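Local coordinates for protein YciF (Escherichia coli, PDB 2GS4) that is a homodimeric stress protein with a rubrerythrin-like helical fold of the ferritin clan, probably binding metal, its exact function not being established, at residues Asn86-Ser91 with Ala100-Ala105; Lys94-Asp99 with Ile155-Lys160. All coordinates share one frame; numbering follows the deposited sequence.

Contact 1: residues Asn86-Ser91 with Ala100-Ala105; sequences NEVIES and AALIAA
Val88 packs against Ala101 and Leu102 where the end of helix 76-89, a short helix in the connection between the second and third helices of the ferritin-like four-helix bundle, lies beside helix 95-126. The CG1 methyl of Val88 does most of the touching. It sits anti to the backbone N (chi1 174°), which carries it out between the two side chains opposite: Val88 CG1 lies 3.4 Å from Leu102 CD2 and 3.5 Å from Ala101 CB, both closer than carbon atoms normally pack. The second methyl, Val88 CG2, meets the same Ala101 CB at 3.8 Å, so both branches of the valine rest on one alanine methyl. Leu102 reaches across with its CD2 end, which also receives Ile89 CG1 at 4.0 Å, the two side chains running at about a right angle. Further out, Leu31 of helix 6-33 touches both Ile89 and Leu102, extending the apolar patch to a third helix, while Glu93 of the following loop lies against Val88 and Ala101. The turn leaving helix 76-89 is held by polar bonds. Ser91 OG is hydrogen-bonded to Glu93 N as well as to Val88 O, and the carbonyl of Ile89 probably takes a hydrogen bond from Arg98 NH1. Val88 O is gripped twice by one residue, by Ser91 N at 3.1 Å and by Ser91 OG at 2.7 Å, the hydroxyl oxygen tilted 17° from the carbonyl plane.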
ATOM      1  N   ASN A  86       0.139  14.521  -4.093  1.00 20.83           N
ATOM      2  CA  ASN A  86      -0.544  15.539  -4.880  1.00 20.44           C
ATOM      3  C   ASN A  86      -1.330  16.495  -3.986  1.00 24.77           C
ATOM      4  O   ASN A  86      -1.448  17.683  -4.296  1.00 22.45           O
ATOM      5  CB  ASN A  86      -1.474  14.884  -5.913  1.00 31.35           C
ATOM      6  CG  ASN A  86      -1.851  15.830  -7.039  1.00 37.48           C
ATOM      7  OD1 ASN A  86      -1.008  16.565  -7.568  1.00 33.21           O
ATOM      8  ND2 ASN A  86      -3.123  15.805  -7.426  1.00 28.62           N
ATOM      9  N   GLU A  87      -1.875  15.991  -2.883  1.00 22.79           N
ATOM     10  CA  GLU A  87      -2.621  16.854  -1.980  1.00 26.65           C
ATOM     11  C   GLU A  87      -1.693  17.938  -1.433  1.00 21.75           C
ATOM     12  O   GLU A  87      -2.131  19.040  -1.119  1.00 24.46           O
ATOM     13  CB  GLU A  87      -3.227  16.052  -0.829  1.00 24.44           C
ATOM     14  CG  GLU A  87      -4.728  15.903  -0.921  1.00 36.12           C
ATOM     15  CD  GLU A  87      -5.335  15.435   0.376  1.00 32.42           C
ATOM     16  OE1 GLU A  87      -5.345  16.222   1.346  1.00 35.56           O
ATOM     17  OE2 GLU A  87      -5.794  14.278   0.433  1.00 31.79           O
ATOM     18  N   VAL A  88      -0.404  17.616  -1.311  1.00 22.42           N
ATOM     19  CA  VAL A  88       0.574  18.596  -0.830  1.00 24.28           C
ATOM     20  C   VAL A  88       0.876  19.560  -1.974  1.00 24.96           C
ATOM     21  O   VAL A  88       0.862  20.779  -1.788  1.00 26.84           O
ATOM     22  CB  VAL A  88       1.901  17.926  -0.368  1.00 24.74           C
ATOM     23  CG1 VAL A  88       2.927  18.985  -0.021  1.00 27.88           C
ATOM     24  CG2 VAL A  88       1.641  17.040   0.866  1.00 25.18           C
ATOM     25  N   ILE A  89       1.139  18.999  -3.153  1.00 24.94           N
ATOM     26  CA  ILE A  89       1.443  19.771  -4.368  1.00 30.38           C
ATOM     27  C   ILE A  89       0.369  20.819  -4.651  1.00 31.48           C
ATOM     28  O   ILE A  89       0.668  21.985  -4.934  1.00 25.94           O
ATOM     29  CB  ILE A  89       1.519  18.847  -5.640  1.00 26.78           C
ATOM     30  CG1 ILE A  89       2.751  17.938  -5.582  1.00 24.85           C
ATOM     31  CG2 ILE A  89       1.529  19.694  -6.911  1.00 35.49           C
ATOM     32  CD1 ILE A  89       2.742  16.801  -6.617  1.00 22.92           C
ATOM     33  N   GLU A  90      -0.886  20.392  -4.568  1.00 27.47           N
ATOM     34  CA  GLU A  90      -2.024  21.252  -4.855  1.00 29.95           C
ATOM     35  C   GLU A  90      -2.519  22.129  -3.704  1.00 33.35           C
ATOM     36  O   GLU A  90      -3.506  22.855  -3.859  1.00 29.62           O
ATOM     37  CB  GLU A  90      -3.174  20.385  -5.370  1.00 25.37           C
ATOM     38  CG  GLU A  90      -2.801  19.503  -6.558  1.00 42.28           C
ATOM     39  CD  GLU A  90      -2.732  20.277  -7.864  1.00 59.23           C
ATOM     40  OE1 GLU A  90      -3.771  20.832  -8.285  1.00 88.44           O
ATOM     41  OE2 GLU A  90      -1.640  20.329  -8.466  1.00 42.94           O
ATOM     42  N   SER A  91      -1.855  22.059  -2.552  1.00 25.03           N
ATOM     43  CA  SER A  91      -2.258  22.871  -1.403  1.00 26.51           C
ATOM     44  C   SER A  91      -1.600  24.240  -1.526  1.00 37.69           C
ATOM     45  O   SER A  91      -0.883  24.498  -2.496  1.00 23.75           O
ATOM     46  CB  SER A  91      -1.776  22.230  -0.109  1.00 37.28           C
ATOM     47  OG  SER A  91      -0.371  22.394   0.019  1.00 29.60           O
ATOM     48  N   ALA A 100       8.796  20.301   3.408  1.00 22.70           N
ATOM     49  CA  ALA A 100       8.848  19.301   4.473  1.00 24.08           C
ATOM     50  C   ALA A 100       7.816  18.226   4.155  1.00 22.86           C
ATOM     51  O   ALA A 100       8.073  17.030   4.297  1.00 24.06           O
ATOM     52  CB  ALA A 100       8.533  19.942   5.822  1.00 22.15           C
ATOM     53  N   ALA A 101       6.646  18.671   3.718  1.00 19.44           N
ATOM     54  CA  ALA A 101       5.564  17.765   3.366  1.00 20.75           C
ATOM     55  C   ALA A 101       5.894  16.975   2.100  1.00 18.56           C
ATOM     56  O   ALA A 101       5.624  15.783   2.026  1.00 19.79           O
ATOM     57  CB  ALA A 101       4.272  18.548   3.173  1.00 19.53           C
ATOM     58  N   LEU A 102       6.481  17.633   1.109  1.00 20.33           N
ATOM     59  CA  LEU A 102       6.823  16.943  -0.138  1.00 21.65           C
ATOM     60  C   LEU A 102       7.849  15.843   0.111  1.00 20.23           C
ATOM     61  O   LEU A 102       7.706  14.722  -0.375  1.00 20.70           O
ATOM     62  CB  LEU A 102       7.334  17.943  -1.182  1.00 23.84           C
ATOM     63  CG  LEU A 102       6.231  18.871  -1.709  1.00 26.23           C
ATOM     64  CD1 LEU A 102       6.823  19.940  -2.627  1.00 28.56           C
ATOM     65  CD2 LEU A 102       5.190  18.052  -2.450  1.00 24.66           C
ATOM     66  N   ILE A 103       8.867  16.154   0.906  1.00 21.38           N
ATOM     67  CA  ILE A 103       9.901  15.190   1.242  1.00 20.56           C
ATOM     68  C   ILE A 103       9.281  14.047   2.045  1.00 20.80           C
ATOM     69  O   ILE A 103       9.535  12.877   1.770  1.00 20.29           O
ATOM     70  CB  ILE A 103      11.012  15.879   2.049  1.00 21.67           C
ATOM     71  CG1 ILE A 103      11.654  16.957   1.170  1.00 20.97           C
ATOM     72  CG2 ILE A 103      12.032  14.863   2.538  1.00 21.75           C
ATOM     73  CD1 ILE A 103      12.828  17.668   1.786  1.00 24.02           C
ATOM     74  N   ALA A 104       8.443  14.393   3.016  1.00 21.48           N
ATOM     75  CA  ALA A 104       7.780  13.390   3.843  1.00 18.83           C
ATOM     76  C   ALA A 104       6.873  12.492   2.997  1.00 20.57           C
ATOM     77  O   ALA A 104       6.836  11.278   3.198  1.00 23.91           O
ATOM     78  CB  ALA A 104       6.973  14.070   4.951  1.00 19.36           C
ATOM     79  N   ALA A 105       6.140  13.083   2.060  1.00 20.91           N
ATOM     80  CA  ALA A 105       5.267  12.297   1.201  1.00 21.65           C
ATOM     81  C   ALA A 105       6.126  11.354   0.368  1.00 21.31           C
ATOM     82  O   ALA A 105       5.789  10.187   0.196  1.00 19.44           O
ATOM     83  CB  ALA A 105       4.448  13.213   0.299  1.00 21.47           C
TER

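Contact 2: residues Lys94-Asp99 with Ile155-Lys160; sequences KNEVRD and INNVNK
Asn157 gives its amide N-H to the backbone of Glu96: ND2 lies 2.9 Å from Glu96 O in a nearly straight bond (169° at the hydrogen). The donor arrives in the carbonyl plane, on a lone pair of the oxygen, and the acceptor lies close to the amide plane of Asn157. The side chain extends across to the neighbouring helix because CG is turned opposite the backbone N (chi1 -177°). Its other amide atom meets carbon instead: Asn157 OD1 stands 3.5 Å from Glu96 CG and 3.7 Å from Asp99 CB, and this buried oxygen has no polar partner in the model. The contact joins the first turn of helix 95-126 to the last turn of helix 130-159 and to Lys160 beyond it, at one end of an antiparallel pair in the ferritin-like bundle. Were Asn157 an alanine, Glu96 O would probably lose this donor and a gap would open beside Glu96 CG and Asp99 CB. Glu96 bends at chi2 (94°), bringing OE2 within 3.2 Å of Lys160 CG, so the carboxylate lies alongside the aliphatic start of the lysine. The charged ends remain beyond salt-bridge range, with Glu96 OE2 and Lys160 NZ 4.4 Å apart. Asp99 contributes its CB to this contact, while its OD2 is hydrogen-bonded to Thr35 OG1.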
ATOM      1  N   LYS A  94       3.665  26.482   1.500  1.00 31.01           N
ATOM      2  CA  LYS A  94       4.706  27.176   0.761  1.00 31.06           C
ATOM      3  C   LYS A  94       6.090  26.989   1.381  1.00 32.02           C
ATOM      4  O   LYS A  94       6.221  26.698   2.574  1.00 34.82           O
ATOM      5  CB  LYS A  94       4.312  28.658   0.659  1.00 37.05           C
ATOM      6  CG  LYS A  94       5.119  29.513  -0.294  1.00 39.86           C
ATOM      7  CD  LYS A  94       4.519  30.925  -0.375  1.00 58.76           C
ATOM      8  CE  LYS A  94       3.285  30.972  -1.279  1.00 80.99           C
ATOM      9  NZ  LYS A  94       2.328  32.083  -0.951  1.00 44.91           N
ATOM     10  N   ASN A  95       7.108  27.164   0.536  1.00 36.67           N
ATOM     11  CA  ASN A  95       8.522  26.997   0.864  1.00 34.93           C
ATOM     12  C   ASN A  95       8.904  25.916   1.890  1.00 28.04           C
ATOM     13  O   ASN A  95       8.725  24.739   1.598  1.00 35.64           O
ATOM     14  CB  ASN A  95       9.195  28.361   1.166  1.00 49.31           C
ATOM     15  CG  ASN A  95       8.542  29.127   2.291  1.00 60.22           C
ATOM     16  OD1 ASN A  95       8.786  28.856   3.464  1.00 41.69           O
ATOM     17  ND2 ASN A  95       7.714  30.107   1.939  1.00 57.59           N
ATOM     18  N   GLU A  96       9.432  26.258   3.063  1.00 25.89           N
ATOM     19  CA  GLU A  96       9.834  25.191   3.995  1.00 31.59           C
ATOM     20  C   GLU A  96       8.723  24.256   4.474  1.00 27.65           C
ATOM     21  O   GLU A  96       8.974  23.073   4.736  1.00 24.26           O
ATOM     22  CB  GLU A  96      10.566  25.754   5.221  1.00 29.77           C
ATOM     23  CG  GLU A  96      11.952  26.306   4.922  1.00 44.51           C
ATOM     24  CD  GLU A  96      11.931  27.793   4.645  1.00 42.16           C
ATOM     25  OE1 GLU A  96      10.829  28.379   4.661  1.00 41.89           O
ATOM     26  OE2 GLU A  96      13.010  28.378   4.419  1.00 47.88           O
ATOM     27  N   VAL A  97       7.509  24.785   4.607  1.00 22.76           N
ATOM     28  CA  VAL A  97       6.375  23.966   5.046  1.00 23.23           C
ATOM     29  C   VAL A  97       6.099  22.993   3.919  1.00 21.75           C
ATOM     30  O   VAL A  97       6.049  21.775   4.105  1.00 22.77           O
ATOM     31  CB  VAL A  97       5.114  24.825   5.261  1.00 23.61           C
ATOM     32  CG1 VAL A  97       3.999  23.995   5.844  1.00 17.47           C
ATOM     33  CG2 VAL A  97       5.448  25.999   6.161  1.00 26.46           C
ATOM     34  N   ARG A  98       5.929  23.569   2.738  1.00 22.71           N
ATOM     35  CA  ARG A  98       5.660  22.828   1.527  1.00 23.35           C
ATOM     36  C   ARG A  98       6.681  21.730   1.261  1.00 24.26           C
ATOM     37  O   ARG A  98       6.315  20.588   0.977  1.00 24.87           O
ATOM     38  CB  ARG A  98       5.631  23.798   0.351  1.00 22.50           C
ATOM     39  CG  ARG A  98       5.430  23.125  -0.975  1.00 30.31           C
ATOM     40  CD  ARG A  98       5.181  24.140  -2.071  1.00 31.45           C
ATOM     41  NE  ARG A  98       4.693  23.478  -3.275  1.00 32.71           N
ATOM     42  CZ  ARG A  98       3.411  23.360  -3.600  1.00 39.18           C
ATOM     43  NH1 ARG A  98       3.064  22.729  -4.712  1.00 35.37           N
ATOM     44  NH2 ARG A  98       2.472  23.889  -2.823  1.00 29.49           N
ATOM     45  N   ASP A  99       7.960  22.071   1.364  1.00 22.18           N
ATOM     46  CA  ASP A  99       9.026  21.112   1.109  1.00 24.70           C
ATOM     47  C   ASP A  99       9.133  19.996   2.158  1.00 23.58           C
ATOM     48  O   ASP A  99       9.509  18.869   1.834  1.00 22.54           O
ATOM     49  CB  ASP A  99      10.358  21.856   0.961  1.00 22.55           C
ATOM     50  CG  ASP A  99      10.391  22.746  -0.283  1.00 33.77           C
ATOM     51  OD1 ASP A  99      11.229  23.671  -0.338  1.00 39.01           O
ATOM     52  OD2 ASP A  99       9.582  22.517  -1.210  1.00 30.15           O
ATOM     53  N   ILE A 155      16.554  16.968   6.607  1.00 25.91           N
ATOM     54  CA  ILE A 155      17.402  17.596   7.611  1.00 32.44           C
ATOM     55  C   ILE A 155      17.739  19.012   7.138  1.00 36.48           C
ATOM     56  O   ILE A 155      17.560  19.973   7.883  1.00 35.82           O
ATOM     57  CB  ILE A 155      18.706  16.772   7.863  1.00 35.47           C
ATOM     58  CG1 ILE A 155      18.383  15.540   8.718  1.00 39.71           C
ATOM     59  CG2 ILE A 155      19.754  17.627   8.563  1.00 35.40           C
ATOM     60  CD1 ILE A 155      19.551  14.579   8.940  1.00 37.76           C
ATOM     61  N   ASN A 156      18.194  19.153   5.893  1.00 42.08           N
ATOM     62  CA  ASN A 156      18.535  20.478   5.373  1.00 30.21           C
ATOM     63  C   ASN A 156      17.351  21.448   5.451  1.00 31.49           C
ATOM     64  O   ASN A 156      17.525  22.602   5.826  1.00 34.10           O
ATOM     65  CB  ASN A 156      19.002  20.417   3.909  1.00 40.95           C
ATOM     66  CG  ASN A 156      20.194  19.501   3.696  1.00 52.46           C
ATOM     67  OD1 ASN A 156      20.941  19.191   4.625  1.00 48.35           O
ATOM     68  ND2 ASN A 156      20.385  19.076   2.454  1.00 41.13           N
ATOM     69  N   ASN A 157      16.153  20.987   5.090  1.00 26.02           N
ATOM     70  CA  ASN A 157      14.969  21.851   5.118  1.00 28.01           C
ATOM     71  C   ASN A 157      14.638  22.267   6.546  1.00 27.58           C
ATOM     72  O   ASN A 157      14.146  23.373   6.782  1.00 37.64           O
ATOM     73  CB  ASN A 157      13.759  21.140   4.482  1.00 29.72           C
ATOM     74  CG  ASN A 157      12.517  22.029   4.413  1.00 26.76           C
ATOM     75  OD1 ASN A 157      12.509  23.074   3.760  1.00 28.57           O
ATOM     76  ND2 ASN A 157      11.461  21.613   5.095  1.00 21.93           N
ATOM     77  N   VAL A 158      14.908  21.380   7.495  1.00 26.90           N
ATOM     78  CA  VAL A 158      14.647  21.671   8.896  1.00 35.90           C
ATOM     79  C   VAL A 158      15.617  22.742   9.398  1.00 41.40           C
ATOM     80  O   VAL A 158      15.248  23.588  10.212  1.00 34.19           O
ATOM     81  CB  VAL A 158      14.784  20.392   9.752  1.00 36.54           C
ATOM     82  CG1 VAL A 158      14.953  20.746  11.218  1.00 31.55           C
ATOM     83  CG2 VAL A 158      13.548  19.518   9.564  1.00 39.66           C
ATOM     84  N   ASN A 159      16.849  22.711   8.891  1.00 38.88           N
ATOM     85  CA  ASN A 159      17.890  23.663   9.292  1.00 36.15           C
ATOM     86  C   ASN A 159      18.019  24.900   8.408  1.00 38.45           C
ATOM     87  O   ASN A 159      18.855  25.770   8.653  1.00 42.60           O
ATOM     88  CB  ASN A 159      19.243  22.954   9.364  1.00 36.63           C
ATOM     89  CG  ASN A 159      19.296  21.933  10.473  1.00 41.58           C
ATOM     90  OD1 ASN A 159      18.954  22.228  11.617  1.00 52.65           O
ATOM     91  ND2 ASN A 159      19.730  20.724  10.146  1.00 36.33           N
ATOM     92  N   LYS A 160      17.186  24.962   7.378  1.00 33.55           N
ATOM     93  CA  LYS A 160      17.164  26.074   6.442  1.00 36.48           C
ATOM     94  C   LYS A 160      17.021  27.413   7.179  1.00 42.11           C
ATOM     95  O   LYS A 160      16.095  27.598   7.972  1.00 59.03           O
ATOM     96  CB  LYS A 160      15.984  25.887   5.483  1.00 43.67           C
ATOM     97  CG  LYS A 160      15.837  26.955   4.410  1.00 49.50           C
ATOM     98  CD  LYS A 160      16.691  26.629   3.196  1.00 56.12           C
ATOM     99  CE  LYS A 160      16.069  25.536   2.342  1.00 47.93           C
ATOM    100  NZ  LYS A 160      15.116  26.084   1.329  1.00 42.01           N
TER

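Overall arrangement
From the N terminus, helices 6-33 and 38-63 precede helix 76-89, whose last residues enter contact 1. Contact 1 closes a short loop, with eight residues between its segments, joining helix 76-89 to helix 95-126. Contact 2 begins within that interval, at 94-99, and closes a much longer one: the chain runs along helix 95-126 and returns on helix 130-159 to reach 155-160. Their segments therefore alternate and the loops cross, with helix 95-126 common to both. The centres are about 12 Å apart, on the same side of the chain's centre, and Arg98, on segment 94-99, reaches back to the carbonyl of Ile89 in contact 1. Together they tie three helices at one end of the bundle.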